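Side-chain contacts in paenibacillus xanthan lyase (Paenibacillus, PDB 6F2P), which cleaves the polysaccharide xanthan by a lyase (elimination) reaction, as a calcium-containing, multidomain member of polysaccharide lyase family 8: residues Ile716-Asp719 with Asn720-Val724; Leu640-Ser644 with Ser645-Val649; Asn416-Leu419 with Ser420-Asn423. All coordinates share one frame; numbering follows the deposited sequence.

Contact 1 (Ile716-Asp719 with Asn720-Val724); sequences ISKD and NEITV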
loop_
_atom_site.group_PDB
_atom_site.type_symbol
_atom_site.label_atom_id
_atom_site.label_comp_id
_atom_site.label_asym_id
_atom_site.label_seq_id
_atom_site.Cartn_x
_atom_site.Cartn_y
_atom_site.Cartn_z
ATOM N N ILE A 716 6.594 25.699 -4.020
ATOM C CA ILE A 716 5.626 25.789 -5.093
ATOM C C ILE A 716 4.323 25.155 -4.643
ATOM O O ILE A 716 3.271 25.767 -4.753
ATOM C CB ILE A 716 6.122 25.117 -6.366
ATOM C CG1 ILE A 716 7.338 25.863 -6.900
ATOM C CG2 ILE A 716 5.027 25.115 -7.412
ATOM C CD1 ILE A 716 7.912 25.280 -8.163
ATOM N N SER A 717 4.394 23.933 -4.124
ATOM C CA SER A 717 3.195 23.244 -3.645
ATOM C C SER A 717 3.535 22.114 -2.690
ATOM O O SER A 717 4.682 21.676 -2.619
ATOM C CB SER A 717 2.380 22.703 -4.810
ATOM O OG SER A 717 3.191 21.897 -5.645
ATOM N N LYS A 718 2.534 21.642 -1.952
ATOM C CA LYS A 718 2.755 20.582 -0.982
ATOM C C LYS A 718 1.450 19.938 -0.526
ATOM O O LYS A 718 0.415 20.596 -0.449
ATOM C CB LYS A 718 3.538 21.108 0.228
ATOM C CG LYS A 718 2.700 21.811 1.282
ATOM C CD LYS A 718 3.515 22.124 2.535
ATOM C CE LYS A 718 2.606 22.555 3.670
ATOM N NZ LYS A 718 1.397 21.663 3.764
ATOM N N ASP A 719 1.504 18.642 -0.235
ATOM C CA ASP A 719 0.369 17.949 0.353
ATOM C C ASP A 719 0.235 18.379 1.803
ATOM O O ASP A 719 1.170 18.938 2.378
ATOM C CB ASP A 719 0.550 16.432 0.260
ATOM C CG ASP A 719 0.224 15.887 -1.121
ATOM O OD1 ASP A 719 -0.707 16.409 -1.766
ATOM O OD2 ASP A 719 0.891 14.929 -1.561
ATOM N N ASN A 720 -0.928 18.116 2.391
ATOM C CA ASN A 720 -1.236 18.587 3.739
ATOM C C ASN A 720 -0.214 18.185 4.796
ATOM O O ASN A 720 0.272 19.022 5.557
ATOM C CB ASN A 720 -2.605 18.085 4.177
ATOM C CG ASN A 720 -3.687 18.433 3.194
ATOM O OD1 ASN A 720 -4.599 17.626 2.942
ATOM N ND2 ASN A 720 -3.601 19.640 2.624
ATOM N N GLU A 721 0.110 16.900 4.841
ATOM C CA GLU A 721 0.888 16.363 5.949
ATOM C C GLU A 721 2.381 16.687 5.864
ATOM O O GLU A 721 3.165 16.262 6.714
ATOM C CB GLU A 721 0.638 14.858 6.084
ATOM C CG GLU A 721 -0.836 14.516 6.293
ATOM C CD GLU A 721 -1.457 15.314 7.437
ATOM O OE1 GLU A 721 -0.823 15.426 8.509
ATOM O OE2 GLU A 721 -2.576 15.840 7.263
ATOM N N ILE A 722 2.764 17.453 4.846
ATOM C CA ILE A 722 4.133 17.941 4.718
ATOM C C ILE A 722 4.337 19.222 5.524
ATOM O O ILE A 722 3.527 20.139 5.458
ATOM C CB ILE A 722 4.489 18.269 3.256
ATOM C CG1 ILE A 722 4.276 17.058 2.352
ATOM C CG2 ILE A 722 5.933 18.756 3.159
ATOM C CD1 ILE A 722 5.279 15.975 2.572
ATOM N N THR A 723 5.422 19.286 6.280
ATOM C CA THR A 723 5.800 20.516 6.959
ATOM C C THR A 723 7.188 20.906 6.504
ATOM O O THR A 723 8.152 20.202 6.798
ATOM C CB THR A 723 5.832 20.334 8.482
ATOM O OG1 THR A 723 4.524 19.991 8.953
ATOM C CG2 THR A 723 6.287 21.611 9.160
ATOM N N VAL A 724 7.295 22.014 5.775
ATOM C CA VAL A 724 8.593 22.466 5.290
ATOM C C VAL A 724 9.442 22.989 6.447
ATOM O O VAL A 724 8.963 23.753 7.280
ATOM C CB VAL A 724 8.445 23.551 4.223
ATOM C CG1 VAL A 724 9.811 24.024 3.766
ATOM C CG2 VAL A 724 7.662 23.019 3.056
HETATM O O HOH W 1 -1.494 21.547 2.514
HETATM O O HOH W 2 -2.915 16.346 0.418
#

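Contact 2 (Leu640-Ser644 with Ser645-Val649); sequences LENSS and SAQAV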
loop_
_atom_site.group_PDB
_atom_site.type_symbol
_atom_site.label_atom_id
_atom_site.label_comp_id
_atom_site.label_asym_id
_atom_site.label_seq_id
_atom_site.Cartn_x
_atom_site.Cartn_y
_atom_site.Cartn_z
ATOM N N LEU A 640 22.641 3.961 -7.616
ATOM C CA LEU A 640 23.339 4.788 -6.645
ATOM C C LEU A 640 23.813 3.946 -5.484
ATOM O O LEU A 640 24.869 4.213 -4.902
ATOM C CB LEU A 640 22.426 5.908 -6.138
ATOM C CG LEU A 640 21.816 6.786 -7.236
ATOM C CD1 LEU A 640 20.957 7.885 -6.643
ATOM C CD2 LEU A 640 22.891 7.372 -8.138
ATOM N N GLU A 641 23.015 2.936 -5.149
ATOM C CA GLU A 641 23.319 2.021 -4.058
ATOM C C GLU A 641 22.430 0.812 -4.186
ATOM O O GLU A 641 21.295 0.918 -4.637
ATOM C CB GLU A 641 23.062 2.677 -2.700
ATOM C CG GLU A 641 23.384 1.794 -1.497
ATOM C CD GLU A 641 23.304 2.550 -0.185
ATOM O OE1 GLU A 641 23.458 1.921 0.885
ATOM O OE2 GLU A 641 23.088 3.779 -0.222
ATOM N N ASN A 642 22.957 -0.340 -3.800
ATOM C CA ASN A 642 22.160 -1.548 -3.696
ATOM C C ASN A 642 22.647 -2.362 -2.504
ATOM O O ASN A 642 23.455 -3.285 -2.649
ATOM C CB ASN A 642 22.249 -2.344 -4.990
ATOM C CG ASN A 642 21.511 -3.654 -4.915
ATOM O OD1 ASN A 642 20.564 -3.802 -4.149
ATOM N ND2 ASN A 642 21.953 -4.622 -5.705
ATOM N N SER A 643 22.177 -1.982 -1.319
ATOM C CA SER A 643 22.589 -2.635 -0.087
ATOM C C SER A 643 21.373 -2.928 0.772
ATOM O O SER A 643 20.240 -2.643 0.380
ATOM C CB SER A 643 23.540 -1.738 0.697
ATOM O OG SER A 643 22.833 -0.664 1.294
ATOM N N SER A 644 21.618 -3.485 1.952
ATOM C CA SER A 644 20.554 -3.799 2.889
ATOM C C SER A 644 20.090 -2.537 3.623
ATOM O O SER A 644 19.139 -2.562 4.405
ATOM C CB SER A 644 21.037 -4.851 3.889
ATOM O OG SER A 644 22.097 -4.329 4.669
ATOM N N SER A 645 20.762 -1.425 3.369
ATOM C CA SER A 645 20.410 -0.196 4.054
ATOM C C SER A 645 19.526 0.644 3.144
ATOM O O SER A 645 18.598 1.315 3.612
ATOM C CB SER A 645 21.662 0.568 4.491
ATOM O OG SER A 645 21.310 1.743 5.205
ATOM N N ALA A 646 19.803 0.588 1.843
ATOM C CA ALA A 646 19.007 1.314 0.862
ATOM C C ALA A 646 19.262 0.800 -0.538
ATOM O O ALA A 646 20.308 0.206 -0.812
ATOM C CB ALA A 646 19.307 2.810 0.926
ATOM N N GLN A 647 18.310 1.054 -1.424
ATOM C CA GLN A 647 18.432 0.664 -2.817
ATOM C C GLN A 647 17.949 1.836 -3.642
ATOM O O GLN A 647 16.807 2.273 -3.505
ATOM C CB GLN A 647 17.596 -0.594 -3.113
ATOM C CG GLN A 647 18.092 -1.822 -2.368
ATOM C CD GLN A 647 17.180 -3.011 -2.509
ATOM O OE1 GLN A 647 16.063 -3.021 -1.983
ATOM N NE2 GLN A 647 17.649 -4.033 -3.219
ATOM N N ALA A 648 18.817 2.364 -4.487
ATOM C CA ALA A 648 18.480 3.590 -5.188
ATOM C C ALA A 648 18.939 3.575 -6.641
ATOM O O ALA A 648 20.036 3.102 -6.963
ATOM C CB ALA A 648 19.050 4.788 -4.451
ATOM N N VAL A 649 18.068 4.082 -7.510
ATOM C CA VAL A 649 18.326 4.155 -8.939
ATOM C C VAL A 649 17.889 5.519 -9.467
ATOM O O VAL A 649 16.832 6.039 -9.092
ATOM C CB VAL A 649 17.570 3.043 -9.692
ATOM C CG1 VAL A 649 17.745 3.185 -11.216
ATOM C CG2 VAL A 649 18.025 1.683 -9.217
#

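Contact 3 (Asn416-Leu419 with Ser420-Asn423); sequences NTDL and SQFN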
loop_
_atom_site.group_PDB
_atom_site.type_symbol
_atom_site.label_atom_id
_atom_site.label_comp_id
_atom_site.label_asym_id
_atom_site.label_seq_id
_atom_site.Cartn_x
_atom_site.Cartn_y
_atom_site.Cartn_z
ATOM N N ASN A 416 2.827 -7.413 -23.103
ATOM C CA ASN A 416 3.091 -6.758 -24.378
ATOM C C ASN A 416 2.155 -7.249 -25.476
ATOM O O ASN A 416 1.023 -7.619 -25.186
ATOM C CB ASN A 416 4.563 -6.874 -24.783
ATOM C CG ASN A 416 5.068 -8.298 -24.768
ATOM O OD1 ASN A 416 4.323 -9.240 -25.022
ATOM N ND2 ASN A 416 6.348 -8.463 -24.471
ATOM N N THR A 417 2.613 -7.255 -26.726
ATOM C CA THR A 417 1.727 -7.613 -27.832
ATOM C C THR A 417 1.468 -9.125 -27.909
ATOM O O THR A 417 0.542 -9.584 -28.589
ATOM C CB THR A 417 2.232 -7.068 -29.186
ATOM O OG1 THR A 417 3.602 -7.427 -29.370
ATOM C CG2 THR A 417 2.118 -5.564 -29.218
ATOM N N ASP A 418 2.279 -9.895 -27.196
ATOM C CA ASP A 418 2.057 -11.327 -27.096
ATOM C C ASP A 418 0.866 -11.564 -26.180
ATOM O O ASP A 418 1.030 -11.957 -25.024
ATOM C CB ASP A 418 3.305 -12.020 -26.543
ATOM C CG ASP A 418 3.180 -13.526 -26.534
ATOM O OD1 ASP A 418 2.217 -14.047 -27.122
ATOM O OD2 ASP A 418 4.050 -14.189 -25.940
ATOM N N LEU A 419 -0.331 -11.326 -26.712
ATOM C CA LEU A 419 -1.563 -11.331 -25.922
ATOM C C LEU A 419 -1.836 -12.646 -25.206
ATOM O O LEU A 419 -2.556 -12.675 -24.207
ATOM C CB LEU A 419 -2.771 -10.963 -26.796
ATOM C CG LEU A 419 -2.696 -9.625 -27.540
ATOM C CD1 LEU A 419 -4.035 -9.304 -28.170
ATOM C CD2 LEU A 419 -2.246 -8.505 -26.619
ATOM N N SER A 420 -1.264 -13.734 -25.710
ATOM C CA SER A 420 -1.607 -15.052 -25.190
ATOM C C SER A 420 -0.612 -15.543 -24.148
ATOM O O SER A 420 -0.761 -16.645 -23.618
ATOM C CB SER A 420 -1.716 -16.074 -26.326
ATOM O OG SER A 420 -0.429 -16.454 -26.772
ATOM N N GLN A 421 0.394 -14.721 -23.867
ATOM C CA GLN A 421 1.496 -15.108 -22.997
ATOM C C GLN A 421 1.071 -15.879 -21.750
ATOM O O GLN A 421 1.634 -16.928 -21.443
ATOM C CB GLN A 421 2.327 -13.882 -22.605
ATOM C CG GLN A 421 3.450 -14.174 -21.617
ATOM C CD GLN A 421 4.474 -15.162 -22.156
ATOM O OE1 GLN A 421 5.143 -15.854 -21.392
ATOM N NE2 GLN A 421 4.597 -15.231 -23.476
ATOM N N PHE A 422 0.066 -15.371 -21.048
ATOM C CA PHE A 422 -0.316 -15.948 -19.764
ATOM C C PHE A 422 -1.576 -16.790 -19.851
ATOM O O PHE A 422 -2.011 -17.367 -18.851
ATOM C CB PHE A 422 -0.456 -14.859 -18.699
ATOM C CG PHE A 422 0.808 -14.089 -18.470
ATOM C CD1 PHE A 422 1.903 -14.697 -17.882
ATOM C CD2 PHE A 422 0.917 -12.772 -18.869
ATOM C CE1 PHE A 422 3.078 -14.005 -17.687
ATOM C CE2 PHE A 422 2.088 -12.074 -18.669
ATOM C CZ PHE A 422 3.169 -12.692 -18.075
ATOM N N ASN A 423 -2.167 -16.846 -21.040
ATOM C CA ASN A 423 -3.206 -17.828 -21.327
ATOM C C ASN A 423 -2.629 -18.905 -22.253
ATOM O O ASN A 423 -1.413 -19.105 -22.267
ATOM C CB ASN A 423 -4.486 -17.178 -21.876
ATOM C CG ASN A 423 -4.215 -16.151 -22.957
ATOM O OD1 ASN A 423 -4.134 -16.487 -24.137
ATOM N ND2 ASN A 423 -4.090 -14.881 -22.558
HETATM O O HOH W 3 2.241 -16.958 -25.929
HETATM O O HOH W 4 -1.664 -12.938 -21.459
#

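Contact 1 (Ile716-Asp719 with Asn720-Val724)
A type I beta turn from Asp719 to Ile722 connects strand 714-718 to strand 722-726, and Lys718, just before it, folds its side chain back across it. The turn closes with the backbone bond from Ile722 N to Asp719 O, 3.3 Å long with an N-H...O angle of 157°. Lys718 NZ donates to the same Asp719 O at 3.1 Å, reaching it from the opposite face of the carbonyl plane, so this one oxygen is gripped from above and below. Lys718 NZ also makes two weak bonds, to Ile722 O (3.1 Å) and Asn720 O (3.4 Å). Three backbone oxygens thus converge on one charge, and their negative ends would probably help to stabilise it. The bend at the far end of the lysine (chi4 44°) swings NZ into this group.

The two strands belong to different sheets of a beta-sandwich region, and the turn carries the chain from one sheet to the other. The apolar stem of Lys718 lies against the second strand: CD is 4.0 Å from CB of Ile722, and the two side chains run past each other in opposite directions. A water bridges Lys718 NZ, weakly, to Asn720 ND2, which it meets at 2.8 Å. Asp719 OD2 accepts from Lys746 N on strand 744-750, while OD1 shares a water with Asn720.

Contact 2 (Leu640-Ser644 with Ser645-Val649)
Ser643 OG sits at the centre of the polar network, donating to Glu641 OE1 at 2.7 Å and accepting from Ser645 N at 3.0 Å and, weakly, from Ala646 N. OG stands between its own backbone N and carbonyl carbon (chi1 74°), which holds it over the bend in the chain, within range of all three partners. The carboxylate oxygen is met on its anti side, somewhat out of the carboxylate plane.

On the face carrying Asn642 and Gln647, the two side chains run alongside each other in the same direction with nearly coplanar amides. Gln647 NE2 donates to Asn642 OD1 at 3.1 Å in an almost straight bond (170°) that stays close to the plane of the glutamine amide. Both amides are held from beyond the contact as well: Gln647 OE1 accepts from Ser485 and Trp662, and Asn642 ND2 donates to Gly497 O.

In the backbone, Ala648 N to Glu641 O (2.9 Å) joins the strands and Ser643 N to Ala646 O (2.9 Å) holds the connecting loop. Ala648 O takes Leu640 N at 2.8 Å and Glu641 N more weakly.

Packing is slighter. The extended Glu641 passes over the Ala646 carbonyl, its CG 3.5 Å from Ala646 O, while CB of Leu640 rests 3.9 Å from CB of Ala648. With Leu640 and Glu641 both facing Ala648, the pairing contains a classic beta bulge, set in the antiparallel hairpin of strands 637-642 and 646-651 at one edge of a beta-sandwich sheet.

Contact 3 (Asn416-Leu419 with Ser420-Asn423)
Asp418 carries its CG opposite the backbone N (chi1 -175°), and Gln421 does likewise before bending at chi2 (61°); together these torsions bring carboxylate and amide into contact. Gln421 NE2 donates to Asp418 OD2 at 2.7 Å, approaching from above the carboxylate plane although the oxygen lies near the plane of the amide, and the two planes are 71° apart. The bond is well short of straight. In the backbone, Gln421 N donates to Asp418 O at 3.1 Å. That bond closes a type I beta turn, overlapped by a second from Ser420 to Asn423, in the loop between strand 411-415 and helix 426-429 of the super-sandwich region. With the carboxylate of Asp418 cut back to an alanine, Gln421 NE2 is likely to lose this acceptor and its amide to turn more freely. Asn416 OD1 accepts from Asp418 N at 3.1 Å, an Asx turn at the start of the loop. At its other end Asn423 ND2 donates to Leu419 O at 3.2 Å, in the carbonyl plane on a lone pair, and also bonds Asp292 OD1. A water joins Leu419 O to Phe422 N, while Gln421 CG lies 3.7 Å above the centre of the Phe422 ring.

From the N terminus the chain reaches contact 3 first, where 416-423 closes overlapping turns between strand 411-415 and helix 426-429 in the super-sandwich region. Contact 2 follows, closing the hairpin at 640-649, and contact 1 comes last, closed by the turn 719-722 that links strand 714-718 to strand 722-726. The three stand in series and none nests within or crosses another. Contacts 1 and 2 share a seven-stranded antiparallel sheet: contact 2 involves its outermost strand 637-642, contact 1 the opposite outermost strand 714-718, with centres about 26 Å apart. Contact 1 also leads into the neighbouring five-stranded sheet. Contact 3 lies farther off, its centre about 33 Å from that of contact 2.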